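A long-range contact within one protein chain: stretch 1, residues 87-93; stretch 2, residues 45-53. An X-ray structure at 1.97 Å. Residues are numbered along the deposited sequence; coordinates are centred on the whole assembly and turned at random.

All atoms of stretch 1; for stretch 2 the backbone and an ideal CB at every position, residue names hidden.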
ATOM      1  N   ALA B  87      -4.112 -13.716 -10.020  1.00 32.56           N
ATOM      2  CA  ALA B  87      -4.253 -13.523 -11.463  1.00 34.96           C
ATOM      3  C   ALA B  87      -3.321 -12.411 -11.997  1.00 31.60           C
ATOM      4  O   ALA B  87      -2.684 -12.566 -13.053  1.00 33.16           O
ATOM      5  CB  ALA B  87      -5.720 -13.295 -11.848  1.00 33.60           C
ATOM      6  N   PRO B  88      -3.214 -11.284 -11.263  1.00 33.79           N
ATOM      7  CA  PRO B  88      -2.216 -10.299 -11.697  1.00 33.89           C
ATOM      8  C   PRO B  88      -0.803 -10.876 -11.673  1.00 34.06           C
ATOM      9  O   PRO B  88      -0.028 -10.593 -12.580  1.00 34.69           O
ATOM     10  CB  PRO B  88      -2.385  -9.152 -10.687  1.00 31.45           C
ATOM     11  CG  PRO B  88      -3.861  -9.224 -10.329  1.00 30.40           C
ATOM     12  CD  PRO B  88      -4.157 -10.718 -10.277  1.00 27.05           C
ATOM     13  N   ILE B  89      -0.474 -11.699 -10.682  1.00 32.85           N
ATOM     14  CA  ILE B  89       0.867 -12.275 -10.658  1.00 30.71           C
ATOM     15  C   ILE B  89       1.058 -13.251 -11.833  1.00 32.06           C
ATOM     16  O   ILE B  89       2.128 -13.315 -12.424  1.00 33.52           O
ATOM     17  CB  ILE B  89       1.196 -12.916  -9.298  1.00 35.44           C
ATOM     18  CG1 ILE B  89       1.502 -11.808  -8.278  1.00 33.94           C
ATOM     19  CG2 ILE B  89       2.376 -13.877  -9.429  1.00 36.74           C
ATOM     20  CD1 ILE B  89       1.635 -12.294  -6.864  1.00 33.27           C
ATOM     21  N   ALA B  90       0.006 -13.980 -12.191  1.00 28.56           N
ATOM     22  CA  ALA B  90       0.088 -14.873 -13.346  1.00 32.53           C
ATOM     23  C   ALA B  90       0.382 -14.071 -14.617  1.00 36.57           C
ATOM     24  O   ALA B  90       1.222 -14.470 -15.435  1.00 34.17           O
ATOM     25  CB  ALA B  90      -1.193 -15.685 -13.498  1.00 28.66           C
ATOM     26  N   ARG B  91      -0.302 -12.940 -14.778  1.00 29.88           N
ATOM     27  CA  ARG B  91      -0.042 -12.054 -15.914  1.00 32.56           C
ATOM     28  C   ARG B  91       1.412 -11.596 -15.922  1.00 34.38           C
ATOM     29  O   ARG B  91       2.078 -11.600 -16.955  1.00 35.29           O
ATOM     30  CB  ARG B  91      -0.972 -10.827 -15.915  1.00 34.67           C
ATOM     31  CG  ARG B  91      -0.708  -9.862 -17.108  1.00 35.54           C
ATOM     32  CD  ARG B  91      -1.590  -8.599 -17.084  1.00 38.06           C
ATOM     33  NE  ARG B  91      -1.556  -7.915 -15.787  1.00 34.90           N
ATOM     34  CZ  ARG B  91      -0.462  -7.417 -15.218  1.00 37.68           C
ATOM     35  NH1 ARG B  91       0.714  -7.503 -15.827  1.00 33.92           N
ATOM     36  NH2 ARG B  91      -0.542  -6.835 -14.022  1.00 33.17           N
ATOM     37  N   LEU B  92       1.896 -11.197 -14.754  1.00 32.99           N
ATOM     38  CA  LEU B  92       3.247 -10.671 -14.616  1.00 36.78           C
ATOM     39  C   LEU B  92       4.239 -11.741 -15.031  1.00 41.19           C
ATOM     40  O   LEU B  92       5.156 -11.489 -15.819  1.00 46.92           O
ATOM     41  CB  LEU B  92       3.470 -10.267 -13.159  1.00 43.23           C
ATOM     42  CG  LEU B  92       4.445  -9.157 -12.789  1.00 50.07           C
ATOM     43  CD1 LEU B  92       4.493  -9.024 -11.285  1.00 43.42           C
ATOM     44  CD2 LEU B  92       5.816  -9.477 -13.331  1.00 60.68           C
ATOM     45  N   VAL B  93       4.035 -12.945 -14.502  1.00 34.60           N
ATOM     46  CA  VAL B  93       4.897 -14.091 -14.760  1.00 37.86           C
ATOM     47  C   VAL B  93       4.991 -14.457 -16.239  1.00 41.63           C
ATOM     48  O   VAL B  93       6.075 -14.791 -16.717  1.00 40.16           O
ATOM     49  CB  VAL B  93       4.439 -15.330 -13.956  1.00 41.50           C
ATOM     50  CG1 VAL B  93       5.203 -16.583 -14.395  1.00 35.11           C
ATOM     51  CG2 VAL B  93       4.628 -15.079 -12.465  1.00 44.00           C
ATOM     52  N   UNK B  45       8.892  -9.852  -3.041  1.00 30.71           N
ATOM     53  CA  UNK B  45       7.726  -8.971  -3.142  1.00 31.99           C
ATOM     54  C   UNK B  45       7.642  -8.293  -4.502  1.00 29.21           C
ATOM     55  O   UNK B  45       8.654  -7.865  -5.057  1.00 31.98           O
ATOM     56  CB  UNK B  45       7.768  -7.911  -2.039  1.00 31.99           C
ATOM     57  N   UNK B  46       6.431  -8.201  -5.043  1.00 28.72           N
ATOM     58  CA  UNK B  46       6.189  -7.390  -6.229  1.00 29.19           C
ATOM     59  C   UNK B  46       4.978  -6.501  -5.991  1.00 35.92           C
ATOM     60  O   UNK B  46       4.324  -6.604  -4.939  1.00 32.37           O
ATOM     61  CB  UNK B  46       5.982  -8.270  -7.463  1.00 29.19           C
ATOM     62  N   UNK B  47       4.705  -5.607  -6.942  1.00 30.67           N
ATOM     63  CA  UNK B  47       3.413  -4.929  -6.979  1.00 31.98           C
ATOM     64  C   UNK B  47       2.841  -4.932  -8.389  1.00 33.88           C
ATOM     65  O   UNK B  47       3.578  -5.006  -9.374  1.00 35.41           O
ATOM     66  CB  UNK B  47       3.545  -3.494  -6.466  1.00 31.98           C
ATOM     67  N   UNK B  48       1.519  -4.895  -8.476  1.00 32.38           N
ATOM     68  CA  UNK B  48       0.825  -4.825  -9.760  1.00 30.52           C
ATOM     69  C   UNK B  48      -0.138  -3.647  -9.663  1.00 35.19           C
ATOM     70  O   UNK B  48      -0.303  -3.075  -8.575  1.00 35.52           O
ATOM     71  CB  UNK B  48       0.096  -6.129 -10.091  1.00 30.52           C
ATOM     72  N   UNK B  49      -0.778  -3.269 -10.784  1.00 37.06           N
ATOM     73  CA  UNK B  49      -1.594  -2.045 -10.771  1.00 32.22           C
ATOM     74  C   UNK B  49      -2.908  -2.222 -10.040  1.00 32.15           C
ATOM     75  O   UNK B  49      -3.388  -3.342  -9.840  1.00 32.23           O
ATOM     76  CB  UNK B  49      -1.874  -1.584 -12.203  1.00 32.22           C
ATOM     77  N   UNK B  50      -3.507  -1.095  -9.689  1.00 34.08           N
ATOM     78  CA  UNK B  50      -4.801  -1.099  -9.049  1.00 30.99           C
ATOM     79  C   UNK B  50      -5.888  -1.538 -10.037  1.00 28.61           C
ATOM     80  O   UNK B  50      -6.880  -2.139  -9.650  1.00 34.58           O
ATOM     81  CB  UNK B  50      -5.114   0.286  -8.480  1.00 30.99           C
ATOM     82  N   UNK B  51      -5.683  -1.244 -11.317  1.00 33.22           N
ATOM     83  CA  UNK B  51      -6.678  -1.551 -12.342  1.00 31.15           C
ATOM     84  C   UNK B  51      -6.181  -2.621 -13.305  1.00 31.76           C
ATOM     85  O   UNK B  51      -5.060  -2.533 -13.813  1.00 31.76           O
ATOM     86  CB  UNK B  51      -7.047  -0.285 -13.117  1.00 31.15           C
ATOM     87  N   UNK B  52      -7.016  -3.624 -13.548  1.00 29.33           N
ATOM     88  CA  UNK B  52      -6.752  -4.617 -14.589  1.00 31.42           C
ATOM     89  C   UNK B  52      -7.951  -4.622 -15.534  1.00 30.45           C
ATOM     90  O   UNK B  52      -9.033  -4.137 -15.179  1.00 35.06           O
ATOM     91  CB  UNK B  52      -6.506  -6.005 -13.994  1.00 31.42           C
ATOM     92  N   UNK B  53      -7.765  -5.136 -16.749  1.00 33.44           N
ATOM     93  CA  UNK B  53      -8.893  -5.333 -17.658  1.00 33.80           C
ATOM     94  C   UNK B  53      -9.827  -6.404 -17.134  1.00 37.76           C
ATOM     95  O   UNK B  53      -9.388  -7.440 -16.639  1.00 40.64           O
ATOM     96  CB  UNK B  53      -8.400  -5.706 -19.058  1.00 33.80           C
TER

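Stretch 1 is a length of helix, with Arg91 N hydrogen-bonded to Ala87 O at 3.0 Å and the next two residues repeating the pattern. Its Pro88, Ile89, Arg91 and Leu92 supply the side chains that meet stretch 2, and the backbones come closest at Pro88 and position 48, where the CA atoms lie 6.6 Å apart.

Position 45 has nothing of the helix within 5.5 Å of its ideal CB, so stretch 1 hardly restricts the choice. The residue is Met45, modelled as selenomethionine, and it makes no contact here.

At position 46 the CA-to-CB bond points toward the helix, and the ideal CB lies 4.2 Å from Leu92 CD1. The side chains on offer, Leu92 and Ile89, are purely hydrocarbon, with no polar group to pair with. An aliphatic residue such as leucine, isoleucine, valine or methionine would suit, the longer ones reaching further toward Ile89. The deposited residue is Ile46. With chi1 and chi2 both p, it brings CD1 to 3.6 Å from Ile89 CG1, while its CG1 packs 4.1 Å from Leu92 CD1.

Position 47, in an extended backbone, turns its CB away from the helix; a polar residue would be as acceptable as any other. It is Glu47, whose carboxylate is hydrogen-bonded elsewhere in the structure.

Position 48 points back toward the helix. Its ideal CB is 4.0 Å from Pro88 CB and equally 4.0 Å from Arg91 NH2, with Leu92 CD1 a little further off. Such close neighbours favour a small or beta-branched side chain: alanine, serine, valine or threonine. Thr48 fills the place with chi1 in p. Its CG2 approaches Leu92 CD1 at 4.1 Å, and its OG1 lies 3.6 Å from Pro88 CB, a contact of van der Waals type. The CB itself sits beside the edge of the Arg91 guanidinium.

Position 49 directs its CB sideways, with no helix atom within 5.5 Å, and its phi of -75° is compatible with proline as well as with many other residues. Pro49 is found, and its ring folds back so that CD lies 3.5 Å from Arg91 NH2.

Positions 50 and 51 are out of reach of the helix and unconstrained by it. They are Thr50 and Leu51.

At position 52 the CB points toward the helix but has no helix atom within 5.5 Å, leaving room for a longer side chain. Across that gap Arg91 extends a positive guanidinium, so an acid or a neutral acceptor would be apt: glutamine would have the reach but no charge, aspartate the charge but less reach; glutamate has both. Glu52 forms a two-pronged salt bridge: Arg91 NE donates to Glu52 OE1 at 2.9 Å, and Arg91 NH2 to Glu52 OE2 at 2.8 Å, the latter nearly straight at 176°. OE2 also lies 3.4 Å from Pro88 CB.

Position 53 is again out of reach, so stretch 1 sets no preference there. The residue is Tyr53, at the N-cap position right before a helix.

Stretch 2 (45-53) MIETPTLEY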
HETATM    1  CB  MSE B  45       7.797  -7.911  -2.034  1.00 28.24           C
HETATM    2  CG  MSE B  45       7.769  -8.532  -0.662  1.00 40.93           C
HETATM    3 SE   MSE B  45       5.924  -8.767  -0.120  0.55 50.88          SE
HETATM    4  CE  MSE B  45       5.555  -6.845  -0.051  1.00 23.83           C
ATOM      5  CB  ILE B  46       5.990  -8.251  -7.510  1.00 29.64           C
ATOM      6  CG1 ILE B  46       5.029  -9.418  -7.253  1.00 29.85           C
ATOM      7  CG2 ILE B  46       7.335  -8.752  -8.019  1.00 34.76           C
ATOM      8  CD1 ILE B  46       3.549  -8.997  -7.179  1.00 28.63           C
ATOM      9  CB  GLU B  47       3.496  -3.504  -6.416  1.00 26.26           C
ATOM     10  CG  GLU B  47       3.889  -3.494  -4.938  1.00 44.16           C
ATOM     11  CD  GLU B  47       4.055  -2.090  -4.338  1.00 59.43           C
ATOM     12  OE1 GLU B  47       4.351  -1.132  -5.087  1.00 63.32           O
ATOM     13  OE2 GLU B  47       3.901  -1.960  -3.099  1.00 59.06           O
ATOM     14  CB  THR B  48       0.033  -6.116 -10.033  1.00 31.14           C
ATOM     15  OG1 THR B  48      -0.888  -6.326  -8.958  1.00 26.92           O
ATOM     16  CG2 THR B  48       0.968  -7.319 -10.145  1.00 36.32           C
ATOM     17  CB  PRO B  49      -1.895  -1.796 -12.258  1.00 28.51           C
ATOM     18  CG  PRO B  49      -0.857  -2.613 -13.002  1.00 31.90           C
ATOM     19  CD  PRO B  49      -0.652  -3.826 -12.143  1.00 38.12           C
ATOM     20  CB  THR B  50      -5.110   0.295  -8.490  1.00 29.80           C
ATOM     21  OG1 THR B  50      -4.141   0.612  -7.484  1.00 32.12           O
ATOM     22  CG2 THR B  50      -6.508   0.332  -7.884  1.00 32.58           C
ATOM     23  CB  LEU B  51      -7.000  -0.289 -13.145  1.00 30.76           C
ATOM     24  CG  LEU B  51      -7.755   0.805 -12.381  1.00 35.95           C
ATOM     25  CD1 LEU B  51      -7.627   2.147 -13.093  1.00 33.07           C
ATOM     26  CD2 LEU B  51      -9.210   0.418 -12.229  1.00 36.31           C
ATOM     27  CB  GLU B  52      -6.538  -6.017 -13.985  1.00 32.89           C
ATOM     28  CG  GLU B  52      -5.403  -6.123 -12.960  1.00 32.34           C
ATOM     29  CD  GLU B  52      -4.052  -6.455 -13.581  1.00 35.79           C
ATOM     30  OE1 GLU B  52      -3.962  -6.545 -14.820  1.00 37.50           O
ATOM     31  OE2 GLU B  52      -3.077  -6.626 -12.828  1.00 36.79           O
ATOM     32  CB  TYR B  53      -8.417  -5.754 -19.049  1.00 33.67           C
ATOM     33  CG  TYR B  53      -7.882  -4.622 -19.876  1.00 33.74           C
ATOM     34  CD1 TYR B  53      -8.707  -3.590 -20.300  1.00 37.54           C
ATOM     35  CD2 TYR B  53      -6.537  -4.586 -20.241  1.00 35.55           C
ATOM     36  CE1 TYR B  53      -8.194  -2.543 -21.071  1.00 38.86           C
ATOM     37  CE2 TYR B  53      -6.026  -3.564 -21.002  1.00 34.18           C
ATOM     38  CZ  TYR B  53      -6.853  -2.545 -21.415  1.00 41.44           C
ATOM     39  OH  TYR B  53      -6.318  -1.535 -22.176  1.00 48.85           O
TER
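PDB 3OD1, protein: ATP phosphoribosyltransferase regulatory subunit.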